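Local coordinates for capsule biosynthesis protein CapD proenzyme (Bacillus anthracis, PDB 3G9K), which cleaves the poly-gamma-D-glutamate capsule of the anthrax bacillus and joins it by an amide bond to meso-diaminopimelic acid of the peptidoglycan, as a gamma-glutamyltransferase-family transpeptidase, at residues Y53-V58 and P126-A131; G66-M71 and I82-E86; L145-K149 and I159-N163; K254-Y258 and K270-I274. All blocks are in the same frame, centred on the assembly; numbering follows the deposited sequence.

Interaction 1: Y53-V58 and P126-A131; sequences YVLGVV and PAINYA
V54 and P126 open a near-parallel helix pair, in which the end of helix 44-58 lies along helix 120-133 in the gamma-glutamyltranspeptidase fold. The segment axes make an angle of 12° and approach to 8.4 Å. P126 contributes the rim of its ring, its CB 4.2 Å from CG2 of V54. A127 is the close point: the CA atoms of V54 and A127 are 4.4 Å apart, and the small A127 methyl allows this, with V54 CG2 packed beside it against the A127 backbone. The CB of A127 sits 3.6 Å from the carbonyl O of Y53 and also meets the CB of Y53, whose ring leads off to an edge-to-face contact with F104. Y130 comes next, crossing V57 at about a right angle. Its CB rests 4.0 Å from CG1 of V58, and its ring is approached obliquely by CG1 of V58 and CG1 of V54. A131 closes the run against V57, which straddles the partner helix: with chi1 at 171°, CG1 stands anti to the backbone N and CG2 anti to the carbonyl carbon. That fork puts CG2 over the turn of A127, 3.7 Å from its O, and CG1 3.7 Å from the backbone N of A131.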
loop_
_atom_site.group_PDB
_atom_site.type_symbol
_atom_site.label_atom_id
_atom_site.label_comp_id
_atom_site.label_asym_id
_atom_site.label_seq_id
_atom_site.Cartn_x
_atom_site.Cartn_y
_atom_site.Cartn_z
ATOM N N TYR A 53 -0.247 -12.827 0.007
ATOM C CA TYR A 53 -0.071 -13.807 1.084
ATOM C C TYR A 53 1.391 -13.967 1.639
ATOM O O TYR A 53 1.603 -14.140 2.837
ATOM C CB TYR A 53 -0.674 -15.147 0.639
ATOM C CG TYR A 53 -2.132 -15.353 0.983
ATOM C CD1 TYR A 53 -3.118 -15.284 0.019
ATOM C CD2 TYR A 53 -2.506 -15.689 2.274
ATOM C CE1 TYR A 53 -4.492 -15.542 0.352
ATOM C CE2 TYR A 53 -3.806 -15.917 2.598
ATOM C CZ TYR A 53 -4.807 -15.841 1.636
ATOM O OH TYR A 53 -6.085 -16.069 2.035
ATOM N N VAL A 54 2.401 -13.937 0.777
ATOM C CA VAL A 54 3.804 -13.994 1.196
ATOM C C VAL A 54 4.192 -12.803 2.108
ATOM O O VAL A 54 4.799 -12.988 3.162
ATOM C CB VAL A 54 4.743 -14.086 -0.055
ATOM C CG1 VAL A 54 6.176 -13.733 0.309
ATOM C CG2 VAL A 54 4.598 -15.484 -0.700
ATOM N N LEU A 55 3.754 -11.613 1.726
ATOM C CA LEU A 55 3.967 -10.366 2.447
ATOM C C LEU A 55 3.326 -10.475 3.823
ATOM O O LEU A 55 3.938 -10.060 4.820
ATOM C CB LEU A 55 3.430 -9.166 1.655
ATOM C CG LEU A 55 4.321 -8.713 0.489
ATOM C CD1 LEU A 55 3.534 -7.709 -0.313
ATOM C CD2 LEU A 55 5.669 -8.172 0.964
ATOM N N GLY A 56 2.149 -11.094 3.912
ATOM C CA GLY A 56 1.484 -11.313 5.218
ATOM C C GLY A 56 2.300 -12.196 6.129
ATOM O O GLY A 56 2.208 -12.149 7.377
ATOM N N VAL A 57 3.124 -13.038 5.525
ATOM C CA VAL A 57 3.983 -13.925 6.333
ATOM C C VAL A 57 5.343 -13.301 6.659
ATOM O O VAL A 57 5.791 -13.298 7.805
ATOM C CB VAL A 57 4.176 -15.287 5.619
ATOM C CG1 VAL A 57 5.221 -16.104 6.345
ATOM C CG2 VAL A 57 2.849 -16.048 5.545
ATOM N N VAL A 58 6.023 -12.781 5.651
ATOM C CA VAL A 58 7.407 -12.348 5.817
ATOM C C VAL A 58 7.530 -10.859 6.143
ATOM O O VAL A 58 8.596 -10.394 6.596
ATOM C CB VAL A 58 8.270 -12.703 4.547
ATOM C CG1 VAL A 58 8.185 -14.215 4.232
ATOM C CG2 VAL A 58 7.828 -11.866 3.318
ATOM N N PRO A 126 3.221 -21.011 -1.494
ATOM C CA PRO A 126 4.491 -20.369 -1.098
ATOM C C PRO A 126 4.477 -19.686 0.289
ATOM O O PRO A 126 5.422 -19.810 1.053
ATOM C CB PRO A 126 4.720 -19.365 -2.221
ATOM C CG PRO A 126 4.030 -19.970 -3.391
ATOM C CD PRO A 126 2.756 -20.521 -2.791
ATOM N N ALA A 127 3.401 -18.963 0.585
ATOM C CA ALA A 127 3.240 -18.343 1.895
ATOM C C ALA A 127 3.272 -19.397 3.005
ATOM O O ALA A 127 3.961 -19.213 3.990
ATOM C CB ALA A 127 1.955 -17.576 1.966
ATOM N N ILE A 128 2.539 -20.493 2.812
ATOM C CA ILE A 128 2.456 -21.579 3.756
ATOM C C ILE A 128 3.852 -22.126 4.039
ATOM O O ILE A 128 4.163 -22.395 5.175
ATOM C CB ILE A 128 1.489 -22.699 3.279
ATOM C CG1 ILE A 128 0.020 -22.244 3.335
ATOM C CG2 ILE A 128 1.666 -23.954 4.080
ATOM C CD1 ILE A 128 -0.933 -23.204 2.582
ATOM N N ASN A 129 4.697 -22.248 3.004
ATOM C CA ASN A 129 6.061 -22.781 3.166
ATOM C C ASN A 129 6.936 -21.894 4.066
ATOM O O ASN A 129 7.658 -22.372 4.946
ATOM C CB ASN A 129 6.738 -22.933 1.786
ATOM C CG ASN A 129 6.135 -24.055 0.916
ATOM O OD1 ASN A 129 6.365 -24.075 -0.312
ATOM N ND2 ASN A 129 5.388 -24.976 1.528
ATOM N N TYR A 130 6.855 -20.579 3.861
ATOM C CA TYR A 130 7.555 -19.606 4.720
ATOM C C TYR A 130 7.019 -19.585 6.141
ATOM O O TYR A 130 7.800 -19.450 7.072
ATOM C CB TYR A 130 7.529 -18.186 4.127
ATOM C CG TYR A 130 8.333 -18.009 2.853
ATOM C CD1 TYR A 130 9.702 -18.291 2.811
ATOM C CD2 TYR A 130 7.742 -17.504 1.706
ATOM C CE1 TYR A 130 10.441 -18.120 1.643
ATOM C CE2 TYR A 130 8.462 -17.334 0.556
ATOM C CZ TYR A 130 9.812 -17.644 0.520
ATOM O OH TYR A 130 10.523 -17.473 -0.655
ATOM N N ALA A 131 5.715 -19.789 6.318
ATOM C CA ALA A 131 5.132 -19.929 7.670
ATOM C C ALA A 131 5.684 -21.194 8.362
ATOM O O ALA A 131 6.148 -21.136 9.476
ATOM C CB ALA A 131 3.610 -19.986 7.606
#

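Interaction 2: G66-M71 and I82-E86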
loop_
_atom_site.group_PDB
_atom_site.type_symbol
_atom_site.label_atom_id
_atom_site.label_comp_id
_atom_site.label_asym_id
_atom_site.label_seq_id
_atom_site.Cartn_x
_atom_site.Cartn_y
_atom_site.Cartn_z
ATOM N N GLY A 66 -4.977 -10.591 8.961
ATOM C CA GLY A 66 -5.708 -9.891 10.035
ATOM C C GLY A 66 -6.137 -8.497 9.622
ATOM O O GLY A 66 -6.780 -7.788 10.399
ATOM N N GLY A 67 -5.740 -8.082 8.421
ATOM C CA GLY A 67 -6.092 -6.772 7.843
ATOM C C GLY A 67 -6.990 -6.680 6.599
ATOM O O GLY A 67 -7.973 -7.448 6.424
ATOM N N GLY A 68 -6.649 -5.717 5.738
ATOM C CA GLY A 68 -7.412 -5.435 4.541
ATOM C C GLY A 68 -6.546 -4.783 3.508
ATOM O O GLY A 68 -5.344 -4.734 3.667
ATOM N N GLY A 69 -7.160 -4.230 2.468
ATOM C CA GLY A 69 -6.401 -3.709 1.358
ATOM C C GLY A 69 -7.316 -3.321 0.225
ATOM O O GLY A 69 -8.565 -3.443 0.340
ATOM N N GLY A 70 -6.686 -2.922 -0.857
ATOM C CA GLY A 70 -7.326 -2.613 -2.094
ATOM C C GLY A 70 -6.418 -2.938 -3.251
ATOM O O GLY A 70 -5.247 -2.811 -3.128
HETATM N N MSE A 71 -7.070 -3.371 -4.352
HETATM C CA MSE A 71 -6.318 -3.787 -5.520
HETATM C C MSE A 71 -6.904 -3.213 -6.787
HETATM O O MSE A 71 -8.093 -3.422 -7.112
HETATM C CB MSE A 71 -6.270 -5.314 -5.623
HETATM C CG MSE A 71 -5.433 -5.833 -6.811
HETATM SE SE MSE A 71 -5.252 -7.753 -6.940
HETATM C CE MSE A 71 -4.409 -8.081 -5.199
ATOM N N ILE A 82 -10.834 -3.654 -6.515
ATOM C CA ILE A 82 -11.455 -4.469 -5.478
ATOM C C ILE A 82 -11.122 -3.915 -4.066
ATOM O O ILE A 82 -9.958 -3.802 -3.680
ATOM C CB ILE A 82 -11.058 -5.933 -5.574
ATOM C CG1 ILE A 82 -11.116 -6.416 -7.022
ATOM C CG2 ILE A 82 -11.938 -6.757 -4.628
ATOM C CD1 ILE A 82 -12.417 -6.084 -7.691
ATOM N N ASP A 83 -12.170 -3.554 -3.339
ATOM C CA ASP A 83 -12.096 -3.013 -2.001
ATOM C C ASP A 83 -12.304 -4.139 -0.974
ATOM O O ASP A 83 -13.431 -4.610 -0.776
ATOM C CB ASP A 83 -13.176 -1.927 -1.837
ATOM C CG ASP A 83 -13.143 -1.259 -0.448
ATOM O OD1 ASP A 83 -12.550 -1.823 0.500
ATOM O OD2 ASP A 83 -13.660 -0.134 -0.300
ATOM N N TYR A 84 -11.225 -4.554 -0.305
ATOM C CA TYR A 84 -11.312 -5.537 0.781
ATOM C C TYR A 84 -10.790 -4.943 2.116
ATOM O O TYR A 84 -10.159 -5.600 2.939
ATOM C CB TYR A 84 -10.621 -6.859 0.389
ATOM C CG TYR A 84 -9.230 -6.671 -0.239
ATOM C CD1 TYR A 84 -8.083 -6.792 0.511
ATOM C CD2 TYR A 84 -9.094 -6.367 -1.576
ATOM C CE1 TYR A 84 -6.847 -6.603 -0.055
ATOM C CE2 TYR A 84 -7.875 -6.164 -2.141
ATOM C CZ TYR A 84 -6.739 -6.310 -1.383
ATOM O OH TYR A 84 -5.513 -6.090 -1.976
ATOM N N ARG A 85 -11.152 -3.690 2.333
ATOM C CA ARG A 85 -10.873 -3.014 3.538
ATOM C C ARG A 85 -11.775 -3.593 4.625
ATOM O O ARG A 85 -12.905 -4.023 4.334
ATOM C CB ARG A 85 -11.148 -1.531 3.314
ATOM C CG ARG A 85 -10.694 -0.649 4.413
ATOM C CD ARG A 85 -10.508 0.790 3.904
ATOM N NE ARG A 85 -10.243 1.703 5.012
ATOM C CZ ARG A 85 -9.091 1.762 5.673
ATOM N NH1 ARG A 85 -8.071 0.960 5.367
ATOM N NH2 ARG A 85 -8.955 2.643 6.653
ATOM N N GLU A 86 -11.285 -3.579 5.857
ATOM C CA GLU A 86 -12.047 -4.072 7.004
ATOM C C GLU A 86 -13.328 -3.270 7.203
ATOM O O GLU A 86 -13.413 -2.113 6.829
ATOM C CB GLU A 86 -11.227 -4.063 8.295
ATOM C CG GLU A 86 -9.891 -4.684 8.188
ATOM C CD GLU A 86 -8.773 -3.701 7.881
ATOM O OE1 GLU A 86 -8.958 -2.697 7.123
ATOM O OE2 GLU A 86 -7.666 -3.967 8.406
#
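Two backbone bonds tie M71 to I82 in a hydrogen-bonded antiparallel pair. I82 N gives to M71 O at 2.8 Å with an N-H...O angle of 165°, and M71 N returns the bond to I82 O at 3.0 Å, in the carbonyl plane. G70 and D83 follow as a non-hydrogen-bonded pair, where the CA of G70 makes a C-H...O contact of 3.3 Å to I82 O. Beyond it Y84 N donates to G69 O at 3.0 Å, bent to 140°, while the reverse bond from G69 N to Y84 O is weak. At the end of the strand D83 OD1 takes the N-H of R85 at 3.0 Å, nearly along its C-O axis, in an Asx turn; OD1 also forms a salt bridge with R55 of the other CapD chain, while OD2 forms one with R221. Lacking a side chain, G69 lets the ring of Y84 lie on the backbone, CE1 3.3 Å from the CA of G69. Y84, its chi1 of 47° placing CG between the backbone N and the carbonyl carbon, folds its ring back over the peptides: G69 O lies 3.2 Å above the ring centre, and G70 N is above the same face nearer the rim. The CB of M71 meets the ring edge in plane, and the Y84 hydroxyl bonds to N18 of the other chain. Farther out, E86 bends so that OE2 comes 3.3 Å from the CA of G67. The whole is a beta hairpin, strands 68-74 and 79-83, whose sheet runs on into the other chain, consistent with one of the two sheets of the alpha-beta-beta-alpha Ntn-hydrolase sandwich.

Interaction 3: L145-K149 and I159-N163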
loop_
_atom_site.group_PDB
_atom_site.type_symbol
_atom_site.label_atom_id
_atom_site.label_comp_id
_atom_site.label_asym_id
_atom_site.label_seq_id
_atom_site.Cartn_x
_atom_site.Cartn_y
_atom_site.Cartn_z
ATOM N N LEU A 145 9.806 -4.670 15.580
ATOM C CA LEU A 145 9.462 -5.381 16.800
ATOM C C LEU A 145 9.988 -4.617 18.025
ATOM O O LEU A 145 9.273 -4.443 19.027
ATOM C CB LEU A 145 10.035 -6.793 16.780
ATOM C CG LEU A 145 9.259 -7.809 15.931
ATOM C CD1 LEU A 145 10.053 -9.052 15.716
ATOM C CD2 LEU A 145 7.944 -8.131 16.635
ATOM N N ASP A 146 11.231 -4.144 17.918
ATOM C CA ASP A 146 11.852 -3.363 18.974
ATOM C C ASP A 146 10.998 -2.171 19.344
ATOM O O ASP A 146 10.621 -2.022 20.501
ATOM C CB ASP A 146 13.266 -2.911 18.551
ATOM C CG ASP A 146 13.925 -2.071 19.613
ATOM O OD1 ASP A 146 14.586 -2.651 20.472
ATOM O OD2 ASP A 146 13.697 -0.847 19.627
ATOM N N LEU A 147 10.644 -1.342 18.364
ATOM C CA LEU A 147 9.843 -0.167 18.589
ATOM C C LEU A 147 8.420 -0.456 19.048
ATOM O O LEU A 147 7.817 0.398 19.734
ATOM C CB LEU A 147 9.762 0.702 17.339
ATOM C CG LEU A 147 11.104 1.279 16.875
ATOM C CD1 LEU A 147 10.922 2.121 15.599
ATOM C CD2 LEU A 147 11.770 2.064 18.011
ATOM N N ALA A 148 7.877 -1.616 18.657
ATOM C CA ALA A 148 6.508 -1.975 19.034
ATOM C C ALA A 148 6.425 -2.641 20.406
ATOM O O ALA A 148 5.339 -2.753 20.971
ATOM C CB ALA A 148 5.860 -2.898 17.951
ATOM N N LYS A 149 7.542 -3.124 20.931
ATOM C CA LYS A 149 7.515 -3.968 22.119
ATOM C C LYS A 149 6.696 -3.358 23.272
ATOM O O LYS A 149 5.945 -4.088 23.954
ATOM C CB LYS A 149 8.940 -4.294 22.525
ATOM C CG LYS A 149 9.137 -5.266 23.684
ATOM C CD LYS A 149 10.611 -5.435 23.958
ATOM C CE LYS A 149 10.846 -6.217 25.274
ATOM N NZ LYS A 149 9.987 -5.670 26.388
ATOM N N ILE A 159 7.507 -16.220 19.994
ATOM C CA ILE A 159 8.300 -16.448 18.745
ATOM C C ILE A 159 8.954 -15.210 18.123
ATOM O O ILE A 159 9.971 -15.335 17.409
ATOM C CB ILE A 159 7.526 -17.173 17.628
ATOM C CG1 ILE A 159 6.439 -16.278 17.000
ATOM C CG2 ILE A 159 6.902 -18.423 18.113
ATOM C CD1 ILE A 159 5.666 -17.013 15.919
ATOM N N PHE A 160 8.360 -14.037 18.359
ATOM C CA PHE A 160 8.878 -12.766 17.866
ATOM C C PHE A 160 9.854 -12.102 18.818
ATOM O O PHE A 160 10.581 -11.192 18.414
ATOM C CB PHE A 160 7.725 -11.793 17.636
ATOM C CG PHE A 160 6.678 -12.326 16.715
ATOM C CD1 PHE A 160 6.933 -12.445 15.349
ATOM C CD2 PHE A 160 5.441 -12.717 17.202
ATOM C CE1 PHE A 160 5.960 -12.934 14.493
ATOM C CE2 PHE A 160 4.464 -13.207 16.355
ATOM C CZ PHE A 160 4.714 -13.279 14.982
ATOM N N TYR A 161 9.819 -12.523 20.088
ATOM C CA TYR A 161 10.688 -11.978 21.138
ATOM C C TYR A 161 11.357 -13.100 21.907
ATOM O O TYR A 161 11.121 -13.241 23.081
ATOM C CB TYR A 161 9.912 -11.102 22.103
ATOM C CG TYR A 161 9.298 -9.869 21.491
ATOM C CD1 TYR A 161 8.001 -9.910 20.972
ATOM C CD2 TYR A 161 10.009 -8.676 21.396
ATOM C CE1 TYR A 161 7.419 -8.793 20.421
ATOM C CE2 TYR A 161 9.426 -7.521 20.828
ATOM C CZ TYR A 161 8.133 -7.596 20.330
ATOM O OH TYR A 161 7.513 -6.485 19.765
ATOM N N PRO A 162 12.214 -13.877 21.242
ATOM C CA PRO A 162 12.959 -14.974 21.862
ATOM C C PRO A 162 13.857 -14.490 23.008
ATOM O O PRO A 162 14.629 -13.541 22.841
ATOM C CB PRO A 162 13.822 -15.490 20.706
ATOM C CG PRO A 162 13.123 -15.074 19.514
ATOM C CD PRO A 162 12.586 -13.737 19.828
ATOM N N ASN A 163 13.741 -15.140 24.159
ATOM C CA ASN A 163 14.430 -14.713 25.377
ATOM C C ASN A 163 14.138 -13.258 25.751
ATOM O O ASN A 163 14.974 -12.588 26.347
ATOM C CB ASN A 163 15.941 -14.961 25.251
ATOM C CG ASN A 163 16.297 -16.441 25.270
ATOM O OD1 ASN A 163 16.024 -17.146 26.247
ATOM N ND2 ASN A 163 16.918 -16.914 24.201
#
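The hydroxyl of Y161 donates to the backbone O of L145 at 2.8 Å, the one hydrogen bond that joins the two segments. It arrives well off the carbonyl direction, with a C=O...O angle of 118° and a tilt of 31° from the carbonyl plane. The same carbonyl O accepts weak bonds from the helix amides of A148 and K149, so the tyrosine adds to a helical acceptor already in use. L145 O lies near the plane of the Y161 ring, at its edge, while L145 and K149 supply apolar contacts along the ring. L145 crosses the tyrosine obliquely and brings CD2 to 3.7 Å from CZ; K149 sets its aliphatic chain beside the ring, CG 3.7 Å from CE2. The lysine reaches this place because CG stands anti to the backbone N (chi1 -175°) and the chain stays extended as far as CE. The side chains of L145 and F160 meet at about a right angle, CD2 of the leucine 3.8 Å from CB of F160. Separately, L145 CD1 comes 3.5 Å from the F160 carbonyl O. The F160 ring itself leads away, with CG1 of I159 over the centre of one face, and it meets F34 of the other CapD chain. Helix 139-152 is thus tied to the loop that leads from it to strand 172-173, with L173 touching F160 on the strand side and F24 of the other chain packing on L145 and A148.

Interaction 4: K254-Y258 and K270-I274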
loop_
_atom_site.group_PDB
_atom_site.type_symbol
_atom_site.label_atom_id
_atom_site.label_comp_id
_atom_site.label_asym_id
_atom_site.label_seq_id
_atom_site.Cartn_x
_atom_site.Cartn_y
_atom_site.Cartn_z
ATOM N N LYS A 254 -0.943 22.372 -13.290
ATOM C CA LYS A 254 -1.537 23.664 -13.702
ATOM C C LYS A 254 -0.782 24.843 -13.123
ATOM O O LYS A 254 -0.585 25.860 -13.777
ATOM C CB LYS A 254 -2.983 23.754 -13.222
ATOM C CG LYS A 254 -3.722 24.918 -13.827
ATOM C CD LYS A 254 -5.189 24.927 -13.491
ATOM C CE LYS A 254 -5.883 26.123 -14.185
ATOM N NZ LYS A 254 -6.995 26.620 -13.351
ATOM N N LYS A 255 -0.369 24.708 -11.877
ATOM C CA LYS A 255 0.369 25.755 -11.201
ATOM C C LYS A 255 1.853 25.702 -11.557
ATOM O O LYS A 255 2.628 26.538 -11.109
ATOM C CB LYS A 255 0.124 25.652 -9.704
ATOM C CG LYS A 255 -1.373 25.702 -9.381
ATOM C CD LYS A 255 -1.634 26.041 -7.929
ATOM C CE LYS A 255 -3.060 25.694 -7.516
ATOM N NZ LYS A 255 -3.612 26.746 -6.617
ATOM N N GLU A 256 2.245 24.744 -12.393
ATOM C CA GLU A 256 3.621 24.650 -12.900
ATOM C C GLU A 256 4.664 24.754 -11.789
ATOM O O GLU A 256 5.675 25.453 -11.928
ATOM C CB GLU A 256 3.882 25.729 -13.948
ATOM C CG GLU A 256 3.020 25.592 -15.182
ATOM C CD GLU A 256 3.216 26.749 -16.133
ATOM O OE1 GLU A 256 3.151 27.919 -15.675
ATOM O OE2 GLU A 256 3.441 26.487 -17.335
ATOM N N VAL A 257 4.414 24.049 -10.687
ATOM C CA VAL A 257 5.314 24.084 -9.543
ATOM C C VAL A 257 6.685 23.531 -9.877
ATOM O O VAL A 257 7.662 23.855 -9.205
ATOM C CB VAL A 257 4.758 23.307 -8.350
ATOM C CG1 VAL A 257 3.529 23.993 -7.833
ATOM C CG2 VAL A 257 4.456 21.856 -8.748
ATOM N N TYR A 258 6.757 22.697 -10.913
ATOM C CA TYR A 258 8.029 22.127 -11.338
ATOM C C TYR A 258 9.043 23.208 -11.746
ATOM O O TYR A 258 10.245 23.016 -11.584
ATOM C CB TYR A 258 7.847 21.154 -12.496
ATOM C CG TYR A 258 9.144 20.471 -12.853
ATOM C CD1 TYR A 258 9.677 19.479 -12.027
ATOM C CD2 TYR A 258 9.873 20.855 -13.980
ATOM C CE1 TYR A 258 10.888 18.849 -12.343
ATOM C CE2 TYR A 258 11.089 20.237 -14.303
ATOM C CZ TYR A 258 11.590 19.238 -13.481
ATOM O OH TYR A 258 12.785 18.623 -13.804
ATOM N N LYS A 270 4.688 25.930 -2.194
ATOM C CA LYS A 270 3.676 25.758 -3.218
ATOM C C LYS A 270 3.010 24.381 -3.118
ATOM O O LYS A 270 1.911 24.200 -3.525
ATOM C CB LYS A 270 4.277 25.979 -4.601
ATOM C CG LYS A 270 4.397 27.448 -5.026
ATOM C CD LYS A 270 4.954 27.598 -6.412
ATOM C CE LYS A 270 4.714 28.988 -7.017
ATOM N NZ LYS A 270 5.090 29.101 -8.433
HETATM N N MSE A 271 3.784 23.357 -2.665
HETATM C CA MSE A 271 3.256 22.010 -2.445
HETATM C C MSE A 271 2.354 21.986 -1.216
HETATM O O MSE A 271 1.325 21.296 -1.205
HETATM C CB MSE A 271 4.385 20.978 -2.310
HETATM C CG MSE A 271 4.932 20.457 -3.637
HETATM SE SE MSE A 271 3.543 19.658 -4.776
HETATM C CE MSE A 271 4.655 19.234 -6.303
ATOM N N GLU A 272 2.691 22.834 -0.207
ATOM C CA GLU A 272 1.896 22.878 0.982
ATOM C C GLU A 272 0.559 23.424 0.631
ATOM O O GLU A 272 -0.421 23.037 1.173
ATOM C CB GLU A 272 2.513 23.787 2.022
ATOM C CG GLU A 272 1.824 23.787 3.361
ATOM C CD GLU A 272 0.598 24.688 3.454
ATOM O OE1 GLU A 272 0.550 25.698 2.771
ATOM O OE2 GLU A 272 -0.309 24.359 4.213
ATOM N N GLU A 273 0.552 24.367 -0.273
ATOM C CA GLU A 273 -0.686 25.023 -0.656
ATOM C C GLU A 273 -1.591 24.033 -1.390
ATOM O O GLU A 273 -2.756 23.890 -1.038
ATOM C CB GLU A 273 -0.389 26.267 -1.512
ATOM C CG GLU A 273 0.388 27.367 -0.760
ATOM C CD GLU A 273 1.056 28.384 -1.698
ATOM O OE1 GLU A 273 0.462 28.713 -2.748
ATOM O OE2 GLU A 273 2.172 28.863 -1.383
ATOM N N ILE A 274 -1.025 23.328 -2.376
ATOM C CA ILE A 274 -1.764 22.339 -3.188
ATOM C C ILE A 274 -2.350 21.210 -2.334
ATOM O O ILE A 274 -3.484 20.778 -2.563
ATOM C CB ILE A 274 -0.862 21.742 -4.309
ATOM C CG1 ILE A 274 -0.547 22.802 -5.370
ATOM C CG2 ILE A 274 -1.534 20.533 -4.978
ATOM C CD1 ILE A 274 0.583 22.445 -6.318
HETATM O O HOH W 1 2.496 28.617 -9.310
#
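V257 points its two methyls at different residues of K270-I274, in the connection between two successive helices, where the chain leaving helix 242-254 packs on helix 264-284. E256 makes this turn with a positive phi of 49° in a Schellman motif, which ends the helix and delivers V257 to its neighbour. V257 and M271 cross at about a right angle, CG2 of the valine 3.6 Å from the CE methyl of the selenomethionine. The bend at chi2 of M271 (-57°) swings that methyl in toward the valine. I274 approaches V257 at a slant, CD1 to CG1 at 3.7 Å. K270 and V257 instead slide past each other in opposite directions, the lysine CB lying 3.9 Å from CG1, and the lysine chain then runs on extended beyond CG. A252 of the preceding helix touches V257, M271 and I274, adding to the apolar patch. At the margin, K255 lays its CD 4.3 Å from CG1 of I274. The ammonium end of K270 forms a salt bridge with D260, and through a water it also reaches the turn just after helix 242-254: this water donates to K255 O at 2.8 Å and accepts from K270 NZ at 2.8 Å.

Interaction 2 is the innermost contact, its centre about 6 Å from that of the chain, and it is nested within the loop closed by interaction 1; their nearest atoms are about 8 Å apart. Interaction 3 is near interaction 1, centres about 19 Å and nearest atoms about 7 Å apart, without touching. Interaction 4 is remote, its centre about 42 Å from that of interaction 1 and on the opposite side of the chain's centre. All four belong to the larger of the two chains made from the precursor, and each also meets the other CapD chain. None is assigned to the active site; as in relatives, the catalytic threonine probably begins the smaller chain.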